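Leucyl aminopeptidase (Trypanosoma brucei brucei, PDB 5NTD) probably cleaves amino acids, notably leucine, from the N termini of peptides as a metal-dependent M17 exopeptidase, held here with two manganese ions and the inhibitor bestatin. Local coordinates at residues G[45-49]-G[130-134]; G[82-88]-G[99-105]. All coordinates share one frame; numbering follows the deposited sequence.

Interaction 1: G[45-49]-G[130-134]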
ATOM      1  N   GLY G  45     -22.436  43.693  23.312  1.00 33.03           N
ATOM      2  CA  GLY G  45     -23.680  43.140  22.717  1.00 31.20           C
ATOM      3  C   GLY G  45     -23.850  41.634  22.684  1.00 32.05           C
ATOM      4  O   GLY G  45     -24.836  41.104  22.144  1.00 30.88           O
ATOM      5  N   LEU G  46     -22.925  40.930  23.326  1.00 32.64           N
ATOM      6  CA  LEU G  46     -23.049  39.477  23.454  1.00 33.86           C
ATOM      7  C   LEU G  46     -22.852  39.051  24.892  1.00 33.82           C
ATOM      8  O   LEU G  46     -21.916  39.479  25.557  1.00 34.49           O
ATOM      9  CB  LEU G  46     -22.011  38.782  22.566  1.00 34.01           C
ATOM     10  CG  LEU G  46     -22.003  37.267  22.624  1.00 34.75           C
ATOM     11  CD1 LEU G  46     -23.287  36.646  22.076  1.00 34.73           C
ATOM     12  CD2 LEU G  46     -20.791  36.734  21.852  1.00 35.55           C
ATOM     13  N   ALA G  47     -23.721  38.174  25.347  1.00 32.34           N
ATOM     14  CA  ALA G  47     -23.532  37.529  26.650  1.00 32.02           C
ATOM     15  C   ALA G  47     -23.767  36.052  26.522  1.00 31.25           C
ATOM     16  O   ALA G  47     -24.674  35.612  25.787  1.00 31.47           O
ATOM     17  CB  ALA G  47     -24.488  38.103  27.690  1.00 33.23           C
ATOM     18  N   VAL G  48     -22.986  35.293  27.278  1.00 30.32           N
ATOM     19  CA  VAL G  48     -23.057  33.826  27.237  1.00 29.18           C
ATOM     20  C   VAL G  48     -23.440  33.311  28.612  1.00 29.08           C
ATOM     21  O   VAL G  48     -22.895  33.756  29.617  1.00 31.03           O
ATOM     22  CB  VAL G  48     -21.725  33.223  26.771  1.00 30.40           C
ATOM     23  CG1 VAL G  48     -21.848  31.715  26.549  1.00 30.44           C
ATOM     24  CG2 VAL G  48     -21.232  33.899  25.503  1.00 31.24           C
ATOM     25  N   LEU G  49     -24.347  32.362  28.632  1.00 28.08           N
ATOM     26  CA  LEU G  49     -24.736  31.708  29.843  1.00 29.09           C
ATOM     27  C   LEU G  49     -24.593  30.196  29.711  1.00 29.18           C
ATOM     28  O   LEU G  49     -25.306  29.571  28.917  1.00 28.55           O
ATOM     29  CB  LEU G  49     -26.203  32.040  30.174  1.00 31.08           C
ATOM     30  CG  LEU G  49     -26.811  31.319  31.400  1.00 31.26           C
ATOM     31  CD1 LEU G  49     -26.070  31.675  32.679  1.00 30.90           C
ATOM     32  CD2 LEU G  49     -28.293  31.642  31.535  1.00 31.64           C
ATOM     33  N   ALA G 130     -20.692  29.892  20.865  1.00 32.19           N
ATOM     34  CA  ALA G 130     -21.330  31.182  21.212  1.00 33.00           C
ATOM     35  C   ALA G 130     -20.521  32.356  20.693  1.00 33.34           C
ATOM     36  O   ALA G 130     -21.069  33.328  20.203  1.00 36.52           O
ATOM     37  CB  ALA G 130     -21.520  31.313  22.709  1.00 34.58           C
ATOM     38  N   LEU G 131     -19.210  32.269  20.795  1.00 33.05           N
ATOM     39  CA  LEU G 131     -18.339  33.361  20.335  1.00 32.27           C
ATOM     40  C   LEU G 131     -18.340  33.549  18.810  1.00 36.52           C
ATOM     41  O   LEU G 131     -17.863  34.551  18.294  1.00 35.34           O
ATOM     42  CB  LEU G 131     -16.922  33.152  20.828  1.00 32.29           C
ATOM     43  CG  LEU G 131     -16.777  33.300  22.336  1.00 31.51           C
ATOM     44  CD1 LEU G 131     -15.397  32.899  22.774  1.00 31.42           C
ATOM     45  CD2 LEU G 131     -17.044  34.748  22.741  1.00 32.54           C
ATOM     46  N   ASP G 132     -18.858  32.566  18.090  1.00 40.15           N
ATOM     47  CA  ASP G 132     -19.056  32.702  16.645  1.00 44.00           C
ATOM     48  C   ASP G 132     -20.123  33.755  16.321  1.00 45.92           C
ATOM     49  O   ASP G 132     -20.223  34.183  15.193  1.00 47.70           O
ATOM     50  CB  ASP G 132     -19.442  31.372  16.015  1.00 50.06           C
ATOM     51  CG  ASP G 132     -18.610  31.030  14.794  1.00 56.04           C
ATOM     52  OD1 ASP G 132     -17.399  31.355  14.749  1.00 60.14           O
ATOM     53  OD2 ASP G 132     -19.169  30.406  13.874  1.00 62.62           O
ATOM     54  N   GLU G 133     -20.910  34.151  17.313  1.00 46.34           N
ATOM     55  CA  GLU G 133     -21.939  35.209  17.138  1.00 46.76           C
ATOM     56  C   GLU G 133     -21.413  36.630  17.414  1.00 46.02           C
ATOM     57  O   GLU G 133     -22.139  37.598  17.297  1.00 44.14           O
ATOM     58  CB  GLU G 133     -23.205  34.965  17.958  1.00 51.99           C
ATOM     59  CG  GLU G 133     -24.125  33.824  17.470  1.00 61.43           C
ATOM     60  CD  GLU G 133     -25.470  33.700  18.203  1.00 73.14           C
ATOM     61  OE1 GLU G 133     -25.556  33.883  19.451  1.00 96.79           O
ATOM     62  OE2 GLU G 133     -26.484  33.388  17.513  1.00 72.66           O
ATOM     63  N   VAL G 134     -20.134  36.748  17.730  1.00 45.43           N
ATOM     64  CA  VAL G 134     -19.525  38.059  17.944  1.00 44.72           C
ATOM     65  C   VAL G 134     -19.652  38.857  16.645  1.00 46.84           C
ATOM     66  O   VAL G 134     -19.281  38.372  15.588  1.00 46.13           O
ATOM     67  CB  VAL G 134     -18.062  37.965  18.413  1.00 44.95           C
ATOM     68  CG1 VAL G 134     -17.334  39.290  18.301  1.00 45.94           C
ATOM     69  CG2 VAL G 134     -18.023  37.534  19.869  1.00 46.72           C
TER
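L46 and V48 pack against A130, L131 and V134 in an apolar contact between strand 46-52, inside the sheet of the N-terminal domain, and the C-terminal end of helix 120-131 with the turn that follows it. Alternation along the strand directs L46 and V48 at the helix, while A47 and L49 point to the other face of the sheet. L46 does most of the work through one branch. Its CG lies opposite the backbone N (chi1 179°), which carries the side chain out from the strand, and L46 CD2 presses on CG2 of V134 at 3.5 Å, tighter than usual for two methyl groups. The two side chains meet at about a right angle. L46 CD2 also lies 3.8 Å from A130 O and 4.3 Å from L131 CD2, beside the type I turn from L131 to V134; leucine suits a place lined by these methyls. A130 O already accepts E133 N at 3.0 Å, one residue before the bond from V134 N to L131 O that closes the turn. Further along, V48 straddles the small A130: CG2 is 3.8 Å and CG1 3.9 Å from its CB, and alanine lets the helix come close to the beta-branched residue. V141 of strand 140-145 also touches L46, V48 and L131. Such aliphatic helix-on-sheet packing is characteristic of the alpha/beta fold of macro-like domains, the clan of this N-terminal domain.

Interaction 2: G[82-88]-G[99-105]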
ATOM      1  N   GLY G  82     -25.670  21.601  23.332  1.00 32.05           N
ATOM      2  CA  GLY G  82     -25.919  22.620  22.285  1.00 31.33           C
ATOM      3  C   GLY G  82     -26.092  24.041  22.828  1.00 33.25           C
ATOM      4  O   GLY G  82     -26.065  24.288  24.041  1.00 32.25           O
ATOM      5  N   THR G  83     -26.225  24.976  21.900  1.00 33.22           N
ATOM      6  CA  THR G  83     -26.473  26.366  22.221  1.00 32.29           C
ATOM      7  C   THR G  83     -27.807  26.844  21.634  1.00 33.21           C
ATOM      8  O   THR G  83     -28.357  26.231  20.729  1.00 32.36           O
ATOM      9  CB  THR G  83     -25.364  27.307  21.736  1.00 32.30           C
ATOM     10  OG1 THR G  83     -25.278  27.259  20.314  1.00 32.37           O
ATOM     11  CG2 THR G  83     -24.033  26.954  22.333  1.00 32.33           C
ATOM     12  N   TYR G  84     -28.276  27.968  22.163  1.00 32.65           N
ATOM     13  CA  TYR G  84     -29.513  28.624  21.709  1.00 32.13           C
ATOM     14  C   TYR G  84     -29.434  30.089  22.050  1.00 31.85           C
ATOM     15  O   TYR G  84     -29.214  30.469  23.188  1.00 33.81           O
ATOM     16  CB  TYR G  84     -30.747  28.029  22.346  1.00 33.94           C
ATOM     17  CG  TYR G  84     -32.015  28.272  21.548  1.00 36.19           C
ATOM     18  CD1 TYR G  84     -32.796  29.429  21.740  1.00 35.41           C
ATOM     19  CD2 TYR G  84     -32.460  27.336  20.613  1.00 36.35           C
ATOM     20  CE1 TYR G  84     -33.976  29.633  21.019  1.00 34.77           C
ATOM     21  CE2 TYR G  84     -33.639  27.531  19.897  1.00 35.93           C
ATOM     22  CZ  TYR G  84     -34.405  28.677  20.111  1.00 35.61           C
ATOM     23  OH  TYR G  84     -35.545  28.863  19.359  1.00 34.09           O
ATOM     24  N   GLY G  85     -29.596  30.906  21.037  1.00 31.39           N
ATOM     25  CA  GLY G  85     -29.421  32.363  21.137  1.00 31.28           C
ATOM     26  C   GLY G  85     -30.745  33.113  20.982  1.00 31.56           C
ATOM     27  O   GLY G  85     -31.620  32.754  20.175  1.00 29.15           O
ATOM     28  N   VAL G  86     -30.871  34.152  21.786  1.00 32.15           N
ATOM     29  CA  VAL G  86     -32.044  35.071  21.730  1.00 32.08           C
ATOM     30  C   VAL G  86     -31.611  36.524  21.855  1.00 33.15           C
ATOM     31  O   VAL G  86     -30.626  36.854  22.542  1.00 31.31           O
ATOM     32  CB  VAL G  86     -33.086  34.819  22.814  1.00 29.98           C
ATOM     33  CG1 VAL G  86     -33.761  33.492  22.600  1.00 29.38           C
ATOM     34  CG2 VAL G  86     -32.453  34.903  24.188  1.00 30.62           C
ATOM     35  N   LEU G  87     -32.338  37.370  21.137  1.00 33.08           N
ATOM     36  CA  LEU G  87     -32.109  38.835  21.225  1.00 33.72           C
ATOM     37  C   LEU G  87     -32.877  39.413  22.382  1.00 33.18           C
ATOM     38  O   LEU G  87     -34.008  39.026  22.644  1.00 32.44           O
ATOM     39  CB  LEU G  87     -32.542  39.558  19.937  1.00 33.87           C
ATOM     40  CG  LEU G  87     -31.673  39.330  18.704  1.00 34.16           C
ATOM     41  CD1 LEU G  87     -32.314  40.098  17.567  1.00 36.10           C
ATOM     42  CD2 LEU G  87     -30.232  39.784  18.889  1.00 33.81           C
ATOM     43  N   VAL G  88     -32.246  40.341  23.059  1.00 34.17           N
ATOM     44  CA  VAL G  88     -32.912  41.126  24.093  1.00 36.50           C
ATOM     45  C   VAL G  88     -32.736  42.610  23.757  1.00 40.89           C
ATOM     46  O   VAL G  88     -31.627  43.138  23.723  1.00 40.59           O
ATOM     47  CB  VAL G  88     -32.335  40.856  25.490  1.00 37.79           C
ATOM     48  CG1 VAL G  88     -33.119  41.611  26.544  1.00 38.74           C
ATOM     49  CG2 VAL G  88     -32.380  39.368  25.818  1.00 39.50           C
ATOM     50  N   PHE G  99     -29.624  45.718  20.303  1.00 40.47           N
ATOM     51  CA  PHE G  99     -29.940  44.406  20.848  1.00 36.73           C
ATOM     52  C   PHE G  99     -28.711  43.774  21.460  1.00 37.08           C
ATOM     53  O   PHE G  99     -27.582  43.997  21.012  1.00 36.85           O
ATOM     54  CB  PHE G  99     -30.425  43.517  19.778  1.00 36.35           C
ATOM     55  CG  PHE G  99     -31.636  44.002  19.116  1.00 35.38           C
ATOM     56  CD1 PHE G  99     -31.547  44.893  18.053  1.00 37.18           C
ATOM     57  CD2 PHE G  99     -32.873  43.500  19.472  1.00 37.93           C
ATOM     58  CE1 PHE G  99     -32.691  45.296  17.369  1.00 37.85           C
ATOM     59  CE2 PHE G  99     -34.037  43.897  18.796  1.00 38.81           C
ATOM     60  CZ  PHE G  99     -33.937  44.796  17.744  1.00 38.56           C
ATOM     61  N   VAL G 100     -28.950  43.025  22.521  1.00 35.92           N
ATOM     62  CA  VAL G 100     -27.922  42.147  23.105  1.00 34.02           C
ATOM     63  C   VAL G 100     -28.325  40.720  22.779  1.00 31.85           C
ATOM     64  O   VAL G 100     -29.495  40.321  22.943  1.00 30.99           O
ATOM     65  CB  VAL G 100     -27.826  42.271  24.624  1.00 33.56           C
ATOM     66  CG1 VAL G 100     -26.980  41.142  25.180  1.00 33.28           C
ATOM     67  CG2 VAL G 100     -27.212  43.601  24.993  1.00 33.88           C
ATOM     68  N   ARG G 101     -27.365  39.984  22.260  1.00 30.05           N
ATOM     69  CA  ARG G 101     -27.594  38.564  21.952  1.00 29.18           C
ATOM     70  C   ARG G 101     -27.165  37.793  23.183  1.00 28.42           C
ATOM     71  O   ARG G 101     -26.052  37.970  23.664  1.00 29.15           O
ATOM     72  CB  ARG G 101     -26.802  38.108  20.731  1.00 27.44           C
ATOM     73  CG  ARG G 101     -27.074  36.681  20.293  1.00 27.66           C
ATOM     74  CD  ARG G 101     -28.499  36.461  19.802  1.00 28.23           C
ATOM     75  NE  ARG G 101     -28.626  35.312  18.920  1.00 29.60           N
ATOM     76  CZ  ARG G 101     -29.750  34.922  18.311  1.00 31.42           C
ATOM     77  NH1 ARG G 101     -30.890  35.554  18.496  1.00 31.41           N
ATOM     78  NH2 ARG G 101     -29.728  33.870  17.505  1.00 33.26           N
ATOM     79  N   VAL G 102     -28.051  36.943  23.655  1.00 27.36           N
ATOM     80  CA  VAL G 102     -27.771  36.071  24.793  1.00 27.51           C
ATOM     81  C   VAL G 102     -27.762  34.635  24.316  1.00 27.54           C
ATOM     82  O   VAL G 102     -28.765  34.158  23.799  1.00 26.91           O
ATOM     83  CB  VAL G 102     -28.830  36.189  25.919  1.00 27.66           C
ATOM     84  CG1 VAL G 102     -28.524  35.227  27.057  1.00 27.49           C
ATOM     85  CG2 VAL G 102     -28.853  37.601  26.462  1.00 28.51           C
ATOM     86  N   VAL G 103     -26.615  33.978  24.482  1.00 27.87           N
ATOM     87  CA  VAL G 103     -26.449  32.581  24.025  1.00 28.40           C
ATOM     88  C   VAL G 103     -26.377  31.677  25.204  1.00 28.21           C
ATOM     89  O   VAL G 103     -25.489  31.788  26.032  1.00 29.52           O
ATOM     90  CB  VAL G 103     -25.181  32.368  23.180  1.00 29.53           C
ATOM     91  CG1 VAL G 103     -25.080  30.923  22.707  1.00 29.11           C
ATOM     92  CG2 VAL G 103     -25.193  33.300  21.975  1.00 29.49           C
ATOM     93  N   VAL G 104     -27.368  30.815  25.288  1.00 28.96           N
ATOM     94  CA  VAL G 104     -27.452  29.829  26.380  1.00 29.24           C
ATOM     95  C   VAL G 104     -26.806  28.509  25.888  1.00 29.15           C
ATOM     96  O   VAL G 104     -27.054  28.095  24.754  1.00 28.11           O
ATOM     97  CB  VAL G 104     -28.899  29.549  26.780  1.00 29.28           C
ATOM     98  CG1 VAL G 104     -28.974  28.477  27.833  1.00 29.54           C
ATOM     99  CG2 VAL G 104     -29.553  30.812  27.293  1.00 30.88           C
ATOM    100  N   GLY G 105     -26.034  27.878  26.765  1.00 26.38           N
ATOM    101  CA  GLY G 105     -25.438  26.569  26.494  1.00 27.34           C
ATOM    102  C   GLY G 105     -25.619  25.606  27.627  1.00 27.22           C
ATOM    103  O   GLY G 105     -25.359  25.947  28.765  1.00 29.62           O
TER
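A beta hairpin brings Y84, V86 and V88 of strand 83-89 opposite V104, V102 and V100 of strand 99-107, and each of these three pairs is joined by two backbone hydrogen bonds. The strands run antiparallel, at 158° between their directions. The bonds are short and even: V102 N reaches V86 O at 2.8 Å, with an N-H...O angle of 176°, and V86 N returns to V102 O at 2.9 Å. Between them lie the non-hydrogen-bonded pairs, where CA-H...O contacts such as G85 CA to V102 O at 3.3 Å fill in.

Valine, beta-branched and apolar, suits these extended positions; CG2 of V88 meets CG2 of V102 at 4.0 Å. On the opposite face, L87 lies between F99 and R101, its CD2 3.8 Å from F99 CB and 3.9 Å from R101 CD. R101 bends at chi2 (65°) and folds back across the partner strand, laying its guanidinium flat over the G85-V86 peptide, with G85 C 3.4 Å from CZ. The lack of a side chain on G85 leaves room for this. Within the hairpin G85 O lies close to NH1 and NH2 of R101 but at a poor angle for a hydrogen bond; NH2 bonds instead to G85 O of the second subunit, whose own R101 repays it at G85 here, while NE makes a salt bridge with E133. These bonds hold the buried guanidinium in place and tie two hairpins across the subunit interface.

Within the chain, strand 83-89 ends the sheet, and 99-107 pairs on its other side with strand 46-52. A74 of helix 69-77 packs on Y84, V86 and V104, whereas helix 120-131 touches T83 and V103 on the opposite face.

From the N terminus, the chain lays down strand 46-52, passes through helix 69-77, forms the hairpin of strands 83-89 and 99-107, and then enters helix 120-131. Interaction 2 closes the short loop of the hairpin and is nested inside the much longer loop closed by interaction 1, where the end of that helix returns to the first of these strands. The two are joined directly, since strands 46-52 and 99-107 are neighbours in the sheet: G45 O probably accepts R101 N, and L49 O probably accepts G105 N. Together they bind the sheet's hairpin edge and a helix on one of its faces into a unit that also meets the second subunit.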